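Side-chain contacts in interferon gamma (Paralichthys olivaceus, PDB 6F1E), which acts as a homodimeric cytokine that binds interferon gamma receptor 1, and its R1-like relative more weakly, to activate macrophages and neutrophils: residues P4-M7 with N8-Q12; L97-V100 with Q101-R104; K113-Q116 with G117-L121; W141-E144 with E145-L149. All blocks are in the same frame, centred on the assembly; numbering follows the deposited sequence.

Interaction 1 of 4, residues P4-M7 with N8-Q12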
loop_
_atom_site.group_PDB
_atom_site.type_symbol
_atom_site.label_atom_id
_atom_site.label_comp_id
_atom_site.label_asym_id
_atom_site.label_seq_id
_atom_site.Cartn_x
_atom_site.Cartn_y
_atom_site.Cartn_z
ATOM N N PRO A 4 -6.988 22.225 16.119
ATOM C CA PRO A 4 -6.723 22.970 17.369
ATOM C C PRO A 4 -5.718 24.110 17.168
ATOM O O PRO A 4 -4.793 24.000 16.343
ATOM C CB PRO A 4 -6.171 21.907 18.333
ATOM C CG PRO A 4 -6.494 20.577 17.716
ATOM C CD PRO A 4 -6.675 20.786 16.237
ATOM N N ALA A 5 -5.926 25.204 17.900
ATOM C CA ALA A 5 -5.003 26.345 17.878
ATOM C C ALA A 5 -3.593 25.844 18.159
ATOM O O ALA A 5 -2.633 26.269 17.502
ATOM C CB ALA A 5 -5.417 27.403 18.910
ATOM N N ARG A 6 -3.502 24.910 19.113
ATOM C CA ARG A 6 -2.235 24.423 19.631
ATOM C C ARG A 6 -1.450 23.648 18.572
ATOM O O ARG A 6 -0.206 23.721 18.514
ATOM C CB ARG A 6 -2.477 23.568 20.883
ATOM C CG ARG A 6 -1.197 23.187 21.619
ATOM C CD ARG A 6 -1.453 22.187 22.736
ATOM N NE ARG A 6 -1.917 22.777 23.996
ATOM C CZ ARG A 6 -2.289 22.072 25.062
ATOM N NH1 ARG A 6 -2.270 20.737 25.057
ATOM N NH2 ARG A 6 -2.679 22.704 26.148
ATOM N N MET A 7 -2.181 22.927 17.729
ATOM C CA MET A 7 -1.591 22.237 16.581
ATOM C C MET A 7 -0.947 23.243 15.646
ATOM O O MET A 7 0.230 23.078 15.284
ATOM C CB MET A 7 -2.660 21.451 15.821
ATOM C CG MET A 7 -2.125 20.487 14.781
ATOM S SD MET A 7 -1.634 18.957 15.573
ATOM C CE MET A 7 -1.474 17.912 14.132
ATOM N N ASN A 8 -1.721 24.275 15.264
ATOM C CA ASN A 8 -1.245 25.315 14.325
ATOM C C ASN A 8 -0.026 25.988 14.915
ATOM O O ASN A 8 1.012 26.073 14.291
ATOM C CB ASN A 8 -2.327 26.375 14.019
ATOM C CG ASN A 8 -1.772 27.591 13.241
ATOM O OD1 ASN A 8 -1.712 27.579 12.006
ATOM N ND2 ASN A 8 -1.364 28.647 13.971
ATOM N N LYS A 9 -0.172 26.455 16.147
ATOM C CA LYS A 9 0.897 27.155 16.809
ATOM C C LYS A 9 2.094 26.237 16.926
ATOM O O LYS A 9 3.196 26.663 16.578
ATOM C CB LYS A 9 0.451 27.719 18.172
ATOM C CG LYS A 9 -0.503 28.902 18.051
ATOM C CD LYS A 9 -0.673 29.642 19.368
ATOM C CE LYS A 9 -1.587 30.847 19.200
ATOM N NZ LYS A 9 -1.634 31.695 20.422
ATOM N N THR A 10 1.881 24.980 17.343
ATOM C CA THR A 10 3.000 24.054 17.529
ATOM C C THR A 10 3.743 23.781 16.218
ATOM O O THR A 10 4.995 23.640 16.223
ATOM C CB THR A 10 2.589 22.734 18.210
ATOM O OG1 THR A 10 1.960 23.015 19.465
ATOM C CG2 THR A 10 3.843 21.830 18.470
ATOM N N ILE A 11 2.993 23.740 15.106
ATOM C CA ILE A 11 3.611 23.493 13.786
ATOM C C ILE A 11 4.497 24.660 13.365
ATOM O O ILE A 11 5.645 24.454 12.928
ATOM C CB ILE A 11 2.567 23.202 12.676
ATOM C CG1 ILE A 11 2.052 21.758 12.796
ATOM C CG2 ILE A 11 3.153 23.438 11.266
ATOM C CD1 ILE A 11 0.790 21.485 11.980
ATOM N N GLN A 12 3.958 25.873 13.495
ATOM C CA GLN A 12 4.748 27.082 13.238
ATOM C C GLN A 12 6.055 27.097 14.041
ATOM O O GLN A 12 7.111 27.270 13.449
ATOM C CB GLN A 12 3.935 28.349 13.498
ATOM C CG GLN A 12 2.625 28.476 12.703
ATOM C CD GLN A 12 2.738 28.004 11.260
ATOM O OE1 GLN A 12 2.057 27.045 10.861
ATOM N NE2 GLN A 12 3.617 28.660 10.470
#
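M7 and I11 are one helical turn apart and slant across each other. The CG of M7 lies 4.2 Å from CD1 of I11. M7 sends its CG anti to the backbone N (chi1 -169°) and then bends at chi2. Its chain thus leaves CG beside the tip of I11, while its sulfur runs on toward the neighbouring helix. I11 leans back over the turn, and its CG1 is 3.4 Å from O of M7.

On another side of the helix, R6 and T10 run side by side and point the same way. CG of R6 lies 3.8 Å from OG1 of T10. The hydroxyl of T10 sits beside its own backbone N (chi1 -56°), which turns it back onto the carbonyl of R6. OG1 of T10 is modelled 2.5 Å from O of R6, so short that the exact length is doubtful. The backbone N of T10 donates to the same oxygen of R6 at 2.7 Å.

P4 is the N-cap of helix 5-17, and its O accepts from N of N8. M7 packs on I96 of helix 89-107, and T10 lies against D92 and Y95 there. M7 further meets Y143 of the second subunit, and I11 meets L136 of that subunit. The buried T10 hydroxyl probably finds its acceptor within its own helix, on a carbonyl that also takes the N-H of T10.

Interaction 2 of 4, residues L97-V100 with Q101-R104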
loop_
_atom_site.group_PDB
_atom_site.type_symbol
_atom_site.label_atom_id
_atom_site.label_comp_id
_atom_site.label_asym_id
_atom_site.label_seq_id
_atom_site.Cartn_x
_atom_site.Cartn_y
_atom_site.Cartn_z
ATOM N N LEU A 97 3.285 14.044 17.105
ATOM C CA LEU A 97 3.168 12.590 17.063
ATOM C C LEU A 97 1.911 12.057 17.766
ATOM O O LEU A 97 1.150 11.258 17.197
ATOM C CB LEU A 97 4.395 11.958 17.683
ATOM C CG LEU A 97 4.391 10.443 17.711
ATOM C CD1 LEU A 97 4.140 9.904 16.322
ATOM C CD2 LEU A 97 5.744 9.990 18.212
ATOM N N LYS A 98 1.682 12.511 18.988
ATOM C CA LYS A 98 0.520 12.065 19.785
ATOM C C LYS A 98 -0.792 12.351 19.074
ATOM O O LYS A 98 -1.622 11.473 18.941
ATOM C CB LYS A 98 0.506 12.758 21.157
ATOM C CG LYS A 98 -0.740 12.497 21.968
ATOM C CD LYS A 98 -0.689 13.183 23.325
ATOM C CE LYS A 98 -1.294 14.590 23.273
ATOM N NZ LYS A 98 -1.823 15.038 24.598
ATOM N N LYS A 99 -0.988 13.578 18.604
ATOM C CA LYS A 99 -2.266 13.905 17.983
ATOM C C LYS A 99 -2.537 13.050 16.734
ATOM O O LYS A 99 -3.695 12.740 16.454
ATOM C CB LYS A 99 -2.376 15.411 17.657
ATOM C CG LYS A 99 -2.280 16.383 18.839
ATOM C CD LYS A 99 -3.263 16.128 20.005
ATOM C CE LYS A 99 -4.722 16.461 19.699
ATOM N NZ LYS A 99 -5.670 15.733 20.614
ATOM N N VAL A 100 -1.483 12.667 16.000
ATOM C CA VAL A 100 -1.625 11.837 14.798
ATOM C C VAL A 100 -1.936 10.396 15.197
ATOM O O VAL A 100 -2.895 9.824 14.708
ATOM C CB VAL A 100 -0.356 11.854 13.918
ATOM C CG1 VAL A 100 -0.516 10.910 12.728
ATOM C CG2 VAL A 100 -0.034 13.267 13.424
ATOM N N GLN A 101 -1.140 9.822 16.094
ATOM C CA GLN A 101 -1.449 8.513 16.657
ATOM C C GLN A 101 -2.898 8.426 17.122
ATOM O O GLN A 101 -3.637 7.507 16.733
ATOM C CB GLN A 101 -0.547 8.214 17.819
ATOM C CG GLN A 101 0.863 7.899 17.375
ATOM C CD GLN A 101 1.839 7.720 18.526
ATOM O OE1 GLN A 101 1.779 8.429 19.550
ATOM N NE2 GLN A 101 2.765 6.774 18.358
ATOM N N GLU A 102 -3.312 9.397 17.925
ATOM C CA GLU A 102 -4.688 9.406 18.466
ATOM C C GLU A 102 -5.760 9.452 17.362
ATOM O O GLU A 102 -6.787 8.765 17.458
ATOM C CB GLU A 102 -4.904 10.584 19.453
ATOM C CG GLU A 102 -4.075 10.467 20.734
ATOM C CD GLU A 102 -4.164 11.709 21.618
ATOM O OE1 GLU A 102 -4.841 12.728 21.218
ATOM O OE2 GLU A 102 -3.553 11.641 22.728
ATOM N N LEU A 103 -5.532 10.250 16.327
ATOM C CA LEU A 103 -6.525 10.366 15.255
ATOM C C LEU A 103 -6.613 9.032 14.477
ATOM O O LEU A 103 -7.703 8.547 14.113
ATOM C CB LEU A 103 -6.173 11.528 14.329
ATOM C CG LEU A 103 -7.135 11.814 13.174
ATOM C CD1 LEU A 103 -8.568 12.027 13.612
ATOM C CD2 LEU A 103 -6.694 13.072 12.491
ATOM N N ARG A 104 -5.456 8.424 14.272
ATOM C CA ARG A 104 -5.374 7.155 13.555
ATOM C C ARG A 104 -6.144 6.099 14.295
ATOM O O ARG A 104 -7.053 5.467 13.744
ATOM C CB ARG A 104 -3.922 6.677 13.425
ATOM C CG ARG A 104 -3.318 6.953 12.068
ATOM C CD ARG A 104 -2.746 5.679 11.474
ATOM N NE ARG A 104 -1.544 5.279 12.188
ATOM C CZ ARG A 104 -0.913 4.131 11.996
ATOM N NH1 ARG A 104 0.183 3.886 12.689
ATOM N NH2 ARG A 104 -1.347 3.240 11.099
#
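L97 meets Q101 one turn further along the helix. Its CG lies 3.8 Å from CD of Q101, and the leucine branch and the amide stem pass at a slant. The amide itself is held elsewhere: NE2 of Q101 bonds to E56.

K98 comes next and lays its aliphatic stem against the carboxylate of E102. CD of K98 is 3.3 Å from OE2 of E102. The charged ends are less near, with NZ of K98 4.2 Å from OE2 of E102, beyond a salt bridge.

K99 supplies the salt bridge. NZ of K99 lies 3.2 Å from OE1 of E102 and meets it nearly along the C-O bond direction. K99 bends at chi2 (-54°) and again at chi3, which folds the ammonium round toward E102, one turn on. The two lysines thus meet different oxygens of E102, and probably both stabilise its negative charge.

V100 is buried, and its O accepts from N of R104 at 3.0 Å.

All these residues lie on helix 89-107. L97 packs on I59 and L63 of helix 41-64, and R104 forms a salt bridge with E56 of that helix. L103 packs against Y143, on helix 139-149 of the second subunit.

Interaction 3 of 4, residues K113-Q116 with G117-L121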
loop_
_atom_site.group_PDB
_atom_site.type_symbol
_atom_site.label_atom_id
_atom_site.label_comp_id
_atom_site.label_asym_id
_atom_site.label_seq_id
_atom_site.Cartn_x
_atom_site.Cartn_y
_atom_site.Cartn_z
ATOM N N LYS A 113 -5.927 -1.533 9.227
ATOM C CA LYS A 113 -5.987 -2.995 9.142
ATOM C C LYS A 113 -5.690 -3.427 7.713
ATOM O O LYS A 113 -4.783 -4.241 7.467
ATOM C CB LYS A 113 -7.390 -3.494 9.566
ATOM C CG LYS A 113 -7.470 -4.916 10.124
ATOM C CD LYS A 113 -8.842 -5.179 10.776
ATOM C CE LYS A 113 -8.981 -4.556 12.180
ATOM N NZ LYS A 113 -10.334 -3.984 12.469
ATOM N N LEU A 114 -6.449 -2.832 6.786
ATOM C CA LEU A 114 -6.295 -3.051 5.347
ATOM C C LEU A 114 -4.909 -2.685 4.922
ATOM O O LEU A 114 -4.208 -3.506 4.353
ATOM C CB LEU A 114 -7.318 -2.251 4.515
ATOM C CG LEU A 114 -7.292 -2.422 2.977
ATOM C CD1 LEU A 114 -7.063 -3.840 2.494
ATOM C CD2 LEU A 114 -8.592 -1.923 2.362
ATOM N N LEU A 115 -4.502 -1.467 5.237
ATOM C CA LEU A 115 -3.157 -1.027 4.926
ATOM C C LEU A 115 -2.108 -2.006 5.422
ATOM O O LEU A 115 -1.133 -2.219 4.705
ATOM C CB LEU A 115 -2.872 0.388 5.461
ATOM C CG LEU A 115 -3.599 1.556 4.743
ATOM C CD1 LEU A 115 -3.230 2.874 5.397
ATOM C CD2 LEU A 115 -3.326 1.656 3.238
ATOM N N GLN A 116 -2.279 -2.632 6.600
ATOM C CA GLN A 116 -1.225 -3.570 7.071
ATOM C C GLN A 116 -1.179 -4.801 6.142
ATOM O O GLN A 116 -0.101 -5.281 5.798
ATOM C CB GLN A 116 -1.362 -3.960 8.560
ATOM C CG GLN A 116 -0.151 -4.712 9.193
ATOM C CD GLN A 116 1.199 -3.982 9.060
ATOM O OE1 GLN A 116 1.339 -2.816 9.429
ATOM N NE2 GLN A 116 2.197 -4.678 8.533
ATOM N N GLY A 117 -2.348 -5.264 5.705
ATOM C CA GLY A 117 -2.432 -6.268 4.646
ATOM C C GLY A 117 -1.669 -5.859 3.379
ATOM O O GLY A 117 -0.768 -6.593 2.910
ATOM N N LEU A 118 -1.995 -4.677 2.851
ATOM C CA LEU A 118 -1.331 -4.206 1.635
ATOM C C LEU A 118 0.149 -4.055 1.857
ATOM O O LEU A 118 0.917 -4.372 0.979
ATOM C CB LEU A 118 -1.908 -2.906 1.095
ATOM C CG LEU A 118 -3.404 -3.016 0.791
ATOM C CD1 LEU A 118 -3.978 -1.713 0.220
ATOM C CD2 LEU A 118 -3.664 -4.184 -0.150
ATOM N N HIS A 119 0.563 -3.626 3.034
ATOM C CA HIS A 119 1.993 -3.412 3.268
ATOM C C HIS A 119 2.683 -4.757 3.334
ATOM O O HIS A 119 3.779 -4.947 2.787
ATOM C CB HIS A 119 2.235 -2.556 4.520
ATOM C CG HIS A 119 1.915 -1.097 4.325
ATOM N ND1 HIS A 119 0.879 -0.656 3.522
ATOM C CD2 HIS A 119 2.491 0.018 4.834
ATOM C CE1 HIS A 119 0.828 0.663 3.546
ATOM N NE2 HIS A 119 1.795 1.097 4.334
ATOM N N ASP A 120 2.001 -5.701 3.962
ATOM C CA ASP A 120 2.487 -7.074 4.047
ATOM C C ASP A 120 2.706 -7.765 2.674
ATOM O O ASP A 120 3.768 -8.330 2.452
ATOM C CB ASP A 120 1.595 -7.904 5.001
ATOM C CG ASP A 120 1.853 -7.570 6.504
ATOM O OD1 ASP A 120 2.897 -6.917 6.833
ATOM O OD2 ASP A 120 1.003 -7.975 7.338
ATOM N N LEU A 121 1.724 -7.692 1.778
ATOM C CA LEU A 121 1.845 -8.171 0.399
ATOM C C LEU A 121 3.040 -7.567 -0.298
ATOM O O LEU A 121 3.788 -8.272 -0.981
ATOM C CB LEU A 121 0.618 -7.767 -0.408
ATOM C CG LEU A 121 -0.670 -8.505 -0.117
ATOM C CD1 LEU A 121 -1.787 -7.885 -0.945
ATOM C CD2 LEU A 121 -0.531 -9.970 -0.460
#
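Q116 and D120 form the polar side-chain pair of this turn. NE2 of Q116 donates to OD1 of D120 at 2.9 Å, with an N-H...O angle of 136°. The bond is bent. The carboxylate oxygen lies close to the amide plane of Q116, but the amide nitrogen stands above the carboxylate plane of D120. The two flat groups are turned 60° from each other. Q116 starts out anti to its main-chain nitrogen and kinks at chi2 (55°), which curls its amide forward to the aspartate.

The backbone bonds run four residues back. N of H119 donates to O of L115 at 2.8 Å, and N of D120 donates to O of Q116 at 2.8 Å. The imidazole of H119 also leans over the carbonyl of L115. ND1 of H119 is 2.8 Å from that O, but the angle is too poor for a hydrogen bond.

Helix 109-122 takes part in the intertwined dimer of the interferon gamma family, in which helices of both chains build one helical core. L115 packs on L118 of the second subunit, and L118 packs on L115 of that subunit, so the pairing is reciprocal. L114 also touches T43 of the second subunit.

The apolar contact within the helix joins L114 and L118. CD1 of L114 lies 4.1 Å from CG of L118, where the two leucines meet at an angle. N of G117 donates to O of K113 at 3.2 Å. Helix 41-64 of the same chain covers L114 and L115 through L46, and H119 touches E53 there.

Interaction 4 of 4, residues W141-E144 with E145-L149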
loop_
_atom_site.group_PDB
_atom_site.type_symbol
_atom_site.label_atom_id
_atom_site.label_comp_id
_atom_site.label_asym_id
_atom_site.label_seq_id
_atom_site.Cartn_x
_atom_site.Cartn_y
_atom_site.Cartn_z
ATOM N N TRP A 141 -7.067 -20.673 -6.341
ATOM C CA TRP A 141 -8.026 -20.161 -5.407
ATOM C C TRP A 141 -8.064 -18.652 -5.611
ATOM O O TRP A 141 -9.161 -18.072 -5.789
ATOM C CB TRP A 141 -7.649 -20.521 -3.947
ATOM C CG TRP A 141 -8.805 -20.300 -3.011
ATOM C CD1 TRP A 141 -9.719 -21.228 -2.612
ATOM C CD2 TRP A 141 -9.221 -19.059 -2.430
ATOM N NE1 TRP A 141 -10.660 -20.650 -1.801
ATOM C CE2 TRP A 141 -10.376 -19.319 -1.676
ATOM C CE3 TRP A 141 -8.728 -17.749 -2.481
ATOM C CZ2 TRP A 141 -11.049 -18.328 -0.974
ATOM C CZ3 TRP A 141 -9.380 -16.758 -1.765
ATOM C CH2 TRP A 141 -10.538 -17.053 -1.028
ATOM N N MET A 142 -6.871 -18.027 -5.613
ATOM C CA MET A 142 -6.778 -16.541 -5.605
ATOM C C MET A 142 -7.227 -15.943 -6.911
ATOM O O MET A 142 -7.930 -14.970 -6.877
ATOM C CB MET A 142 -5.371 -16.023 -5.285
ATOM C CG MET A 142 -4.942 -16.217 -3.861
ATOM S SD MET A 142 -5.876 -15.221 -2.681
ATOM C CE MET A 142 -4.844 -15.629 -1.267
ATOM N N TYR A 143 -6.835 -16.532 -8.049
ATOM C CA TYR A 143 -7.381 -16.126 -9.342
ATOM C C TYR A 143 -8.921 -16.250 -9.392
ATOM O O TYR A 143 -9.598 -15.308 -9.770
ATOM C CB TYR A 143 -6.765 -16.957 -10.434
ATOM C CG TYR A 143 -7.077 -16.507 -11.859
ATOM C CD1 TYR A 143 -6.259 -15.569 -12.505
ATOM C CD2 TYR A 143 -8.160 -17.056 -12.587
ATOM C CE1 TYR A 143 -6.515 -15.174 -13.813
ATOM C CE2 TYR A 143 -8.416 -16.667 -13.899
ATOM C CZ TYR A 143 -7.590 -15.728 -14.506
ATOM O OH TYR A 143 -7.809 -15.315 -15.798
ATOM N N GLU A 144 -9.465 -17.393 -8.958
ATOM C CA GLU A 144 -10.903 -17.627 -9.015
ATOM C C GLU A 144 -11.619 -16.587 -8.190
ATOM O O GLU A 144 -12.602 -15.983 -8.655
ATOM C CB GLU A 144 -11.284 -19.040 -8.547
ATOM C CG GLU A 144 -11.042 -20.165 -9.565
ATOM C CD GLU A 144 -11.306 -21.577 -8.998
ATOM O OE1 GLU A 144 -11.990 -21.702 -7.937
ATOM O OE2 GLU A 144 -10.820 -22.572 -9.613
ATOM N N GLU A 145 -11.113 -16.358 -6.977
ATOM C CA GLU A 145 -11.727 -15.384 -6.065
ATOM C C GLU A 145 -11.690 -13.964 -6.643
ATOM O O GLU A 145 -12.670 -13.210 -6.577
ATOM C CB GLU A 145 -11.017 -15.417 -4.720
ATOM C CG GLU A 145 -11.586 -14.477 -3.673
ATOM C CD GLU A 145 -13.069 -14.693 -3.415
ATOM O OE1 GLU A 145 -13.481 -15.886 -3.314
ATOM O OE2 GLU A 145 -13.822 -13.684 -3.316
ATOM N N ALA A 146 -10.545 -13.617 -7.211
ATOM C CA ALA A 146 -10.371 -12.340 -7.842
ATOM C C ALA A 146 -11.479 -12.187 -8.923
ATOM O O ALA A 146 -12.248 -11.221 -8.886
ATOM C CB ALA A 146 -8.959 -12.239 -8.449
ATOM N N SER A 147 -11.570 -13.171 -9.829
ATOM C CA SER A 147 -12.492 -13.136 -10.972
ATOM C C SER A 147 -13.950 -13.100 -10.543
ATOM O O SER A 147 -14.657 -12.152 -10.878
ATOM C CB SER A 147 -12.256 -14.328 -11.863
ATOM O OG SER A 147 -10.869 -14.532 -11.996
ATOM N N SER A 148 -14.379 -14.106 -9.778
ATOM C CA SER A 148 -15.723 -14.141 -9.170
ATOM C C SER A 148 -16.145 -12.781 -8.611
ATOM O O SER A 148 -17.197 -12.228 -8.955
ATOM C CB SER A 148 -15.771 -15.172 -8.020
ATOM O OG SER A 148 -16.695 -14.768 -7.005
ATOM N N LEU A 149 -15.303 -12.265 -7.729
ATOM C CA LEU A 149 -15.538 -10.989 -7.101
ATOM C C LEU A 149 -15.705 -9.876 -8.139
ATOM O O LEU A 149 -16.616 -9.061 -8.022
ATOM C CB LEU A 149 -14.375 -10.676 -6.165
ATOM C CG LEU A 149 -14.524 -9.517 -5.196
ATOM C CD1 LEU A 149 -15.587 -9.837 -4.153
ATOM C CD2 LEU A 149 -13.177 -9.211 -4.539
#
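E145 lies alongside the indole of W141, and both side chains point the same way. CB of E145 is 3.6 Å from CZ3 of W141, and CG of E145 is 3.8 Å from CH2 of W141. CB approaches the ring obliquely. The carboxylate is turned 28° from the ring plane, with OE1 of E145 3.9 Å from CH2 of W141. E145 bends at chi2 (56°), which keeps its acid beside the indole. W141 also packs on E35 of the second subunit. The OE2 atoms of E145 and of that E35 come close as like charges, which probably raises the cost of ionising both.

A146 is small and buried. Its CB fits 3.3 Å from O of M142, and its N bonds to that same oxygen.

Helix 139-149 belongs to the part of the chain that reaches across to the partner in the interlocked interferon gamma dimer. S147 accordingly packs on L103 of the second subunit, and L149 on K44 of that subunit.

S147 grips the carbonyl of Y143 twice. Its backbone N donates to O of Y143 at 2.9 Å. Its OG donates to the same O at 2.7 Å, from above the carbonyl plane. The hydroxyl is brought there by a chi1 of -42°, which sets it beside its own N. The same OG stands over one face of the Y143 ring, toward the rim, 3.7 Å from CD2 of Y143.

S148 follows, and its N donates to O of E144 at 2.8 Å.

Overall arrangement
The four contacts come one after another along the chain, on helices 5-17, 89-107, 109-122 and 139-149. Interactions 1 and 2 touch, through SD of M7 and CB of K99, with centres 14 Å apart. Interactions 2 and 3 lie on consecutive helices, their centres 19 Å apart. Interactions 3 and 4 have the same separation of centres, with nearest atoms about 7 Å apart. Interactions 1 and 4 are the most distant within one chain, with centres 48 Å apart. Yet Y143 of interaction 4 meets M7 and L103 of the second subunit, so these ends come together across the dimer. All four touch the partner chain, as fits an intertwined helical cytokine.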